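Local atomic coordinates of surface presentation of antigens protein SPAS (Shigella flexneri, PDB entry 2VT1), a protein that is required for invasion and for secretion of the Ipa invasion antigens, as a member of the type III secretion exporter family, represented here by its cytoplasmic domain. Residues 56-59 with 60-63. Numbering follows the deposited sequence.
Sequences THTK and YSFV
Ser-61 and Thr-58 close the turn that carries the chain from helix 47-56 into the short, weakly bonded strand 61-62, outermost in this chain's sheet. Tyr-60 and Ser-61 together face Ile-20 in a G1 beta bulge: Tyr-60 has a positive phi (54°), and Ser-61 makes the backbone bond to Ile-20. The example illustrates how a side chain can brace a turn: Ser-61 OG donates to Thr-58 O at 2.6 Å, approaching the carbonyl at 147° and tilted from its plane. OG sits over its own backbone, flanked by N and C (chi1 68°), which turns it back onto the preceding loop. A water adds a second link, accepting from Thr-58 N and donating to Ser-61 OG, and thereby gives this hydroxyl two partners.

His-57, just past the helix, is held at both ring nitrogens. ND1 donates to Thr-56 OG1 at 2.8 Å, while NE2 accepts from the backbone N of Asp-64. Phe-62 O approaches the imidazole edge at CD2, and Val-63 CA lies 3.6 Å from NE2; both His-57 and Val-63 also touch Ile-20.

At the exposed surface the side chains of Lys-59 and Tyr-60 run alongside each other in one direction, with Lys-59 CB 4.2 Å above one face of the Tyr-60 ring, displaced toward its rim. Tyr-60 OH has its stronger partner in an acidic side chain of another protein's chain. A second water, to which Lys-59 NZ donates weakly, lies in the ring plane and donates to Tyr-60 OH at 3.0 Å.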
ATOM      1  N   THR B  56      -1.842 -13.047   2.336  1.00 21.36           N
ATOM      2  CA  THR B  56      -2.454 -13.184   3.668  1.00 21.34           C
ATOM      3  C   THR B  56      -3.627 -12.241   3.980  1.00 21.90           C
ATOM      4  O   THR B  56      -4.335 -12.467   4.959  1.00 23.52           O
ATOM      5  CB  THR B  56      -1.425 -12.981   4.818  1.00 20.33           C
ATOM      6  OG1 THR B  56      -0.756 -11.729   4.654  1.00 19.92           O
ATOM      7  CG2 THR B  56      -0.405 -14.103   4.852  1.00 22.31           C
ATOM      8  N   HIS B  57      -3.824 -11.189   3.188  1.00 21.61           N
ATOM      9  CA  HIS B  57      -4.803 -10.158   3.542  1.00 22.05           C
ATOM     10  C   HIS B  57      -5.829  -9.849   2.453  1.00 22.80           C
ATOM     11  O   HIS B  57      -5.591 -10.069   1.264  1.00 20.28           O
ATOM     12  CB  HIS B  57      -4.100  -8.855   3.933  1.00 22.79           C
ATOM     13  CG  HIS B  57      -3.428  -8.898   5.273  1.00 21.85           C
ATOM     14  ND1 HIS B  57      -2.161  -9.411   5.457  1.00 23.12           N
ATOM     15  CD2 HIS B  57      -3.836  -8.467   6.489  1.00 23.00           C
ATOM     16  CE1 HIS B  57      -1.827  -9.311   6.731  1.00 23.33           C
ATOM     17  NE2 HIS B  57      -2.829  -8.748   7.381  1.00 21.94           N
ATOM     18  N   THR B  58      -6.981  -9.347   2.892  1.00 23.66           N
ATOM     19  CA  THR B  58      -7.983  -8.788   1.998  1.00 24.54           C
ATOM     20  C   THR B  58      -7.927  -7.259   2.105  1.00 23.38           C
ATOM     21  O   THR B  58      -7.401  -6.721   3.074  1.00 22.51           O
ATOM     22  CB  THR B  58      -9.416  -9.313   2.343  1.00 24.91           C
ATOM     23  OG1 THR B  58      -9.934  -8.607   3.477  1.00 28.53           O
ATOM     24  CG2 THR B  58      -9.381 -10.790   2.658  1.00 26.80           C
ATOM     25  N   LYS B  59      -8.463  -6.552   1.114  1.00 23.67           N
ATOM     26  CA  LYS B  59      -8.383  -5.096   1.103  1.00 23.43           C
ATOM     27  C   LYS B  59      -9.251  -4.527   2.208  1.00 23.83           C
ATOM     28  O   LYS B  59     -10.148  -5.203   2.720  1.00 22.85           O
ATOM     29  CB  LYS B  59      -8.838  -4.538  -0.248  1.00 25.19           C
ATOM     30  CG  LYS B  59     -10.300  -4.794  -0.557  1.00 27.03           C
ATOM     31  CD  LYS B  59     -10.837  -3.807  -1.590  1.00 30.82           C
ATOM     32  CE  LYS B  59     -10.256  -4.055  -2.978  1.00 29.35           C
ATOM     33  NZ  LYS B  59     -10.847  -3.104  -3.963  1.00 29.27           N
ATOM     34  N   TYR B  60      -8.985  -3.271   2.555  1.00 22.77           N
ATOM     35  CA  TYR B  60      -9.704  -2.575   3.604  1.00 23.30           C
ATOM     36  C   TYR B  60      -9.682  -3.356   4.911  1.00 25.24           C
ATOM     37  O   TYR B  60     -10.726  -3.564   5.548  1.00 25.50           O
ATOM     38  CB  TYR B  60     -11.143  -2.282   3.177  1.00 23.79           C
ATOM     39  CG  TYR B  60     -11.250  -1.522   1.868  1.00 21.48           C
ATOM     40  CD1 TYR B  60     -10.528  -0.353   1.660  1.00 19.75           C
ATOM     41  CD2 TYR B  60     -12.078  -1.967   0.852  1.00 22.78           C
ATOM     42  CE1 TYR B  60     -10.625   0.349   0.474  1.00 20.18           C
ATOM     43  CE2 TYR B  60     -12.186  -1.270  -0.343  1.00 23.14           C
ATOM     44  CZ  TYR B  60     -11.460  -0.109  -0.524  1.00 23.40           C
ATOM     45  OH  TYR B  60     -11.552   0.579  -1.711  1.00 24.27           O
ATOM     46  N   SER B  61      -8.485  -3.782   5.310  1.00 24.42           N
ATOM     47  CA  SER B  61      -8.308  -4.452   6.593  1.00 25.66           C
ATOM     48  C   SER B  61      -6.985  -4.038   7.265  1.00 26.32           C
ATOM     49  O   SER B  61      -6.042  -3.594   6.591  1.00 24.74           O
ATOM     50  CB  SER B  61      -8.396  -5.979   6.418  1.00 26.09           C
ATOM     51  OG  SER B  61      -7.300  -6.513   5.689  1.00 26.51           O
ATOM     52  N   PHE B  62      -6.925  -4.174   8.591  1.00 26.08           N
ATOM     53  CA  PHE B  62      -5.707  -3.873   9.329  1.00 25.82           C
ATOM     54  C   PHE B  62      -4.684  -4.979   9.192  1.00 24.59           C
ATOM     55  O   PHE B  62      -5.039  -6.135   9.058  1.00 23.61           O
ATOM     56  CB  PHE B  62      -6.029  -3.619  10.796  1.00 26.62           C
ATOM     57  CG  PHE B  62      -6.838  -2.391  11.001  1.00 27.53           C
ATOM     58  CD1 PHE B  62      -8.219  -2.455  10.996  1.00 30.95           C
ATOM     59  CD2 PHE B  62      -6.224  -1.161  11.139  1.00 27.84           C
ATOM     60  CE1 PHE B  62      -8.974  -1.321  11.150  1.00 29.48           C
ATOM     61  CE2 PHE B  62      -6.980  -0.020  11.296  1.00 29.34           C
ATOM     62  CZ  PHE B  62      -8.356  -0.102  11.302  1.00 29.93           C
ATOM     63  N   VAL B  63      -3.409  -4.614   9.200  1.00 24.84           N
ATOM     64  CA  VAL B  63      -2.356  -5.601   9.092  1.00 25.34           C
ATOM     65  C   VAL B  63      -2.368  -6.421  10.378  1.00 26.05           C
ATOM     66  O   VAL B  63      -2.509  -5.871  11.464  1.00 27.54           O
ATOM     67  CB  VAL B  63      -0.990  -4.943   8.846  1.00 24.56           C
ATOM     68  CG1 VAL B  63       0.113  -5.994   8.769  1.00 24.86           C
ATOM     69  CG2 VAL B  63      -1.034  -4.139   7.571  1.00 26.10           C
TER
HETATM   70  O   HOH W   1      -7.137  -9.399   5.629  1.00 24.12           O
HETATM   71  O   HOH W   2     -12.728  -0.383  -4.295  1.00 22.74           O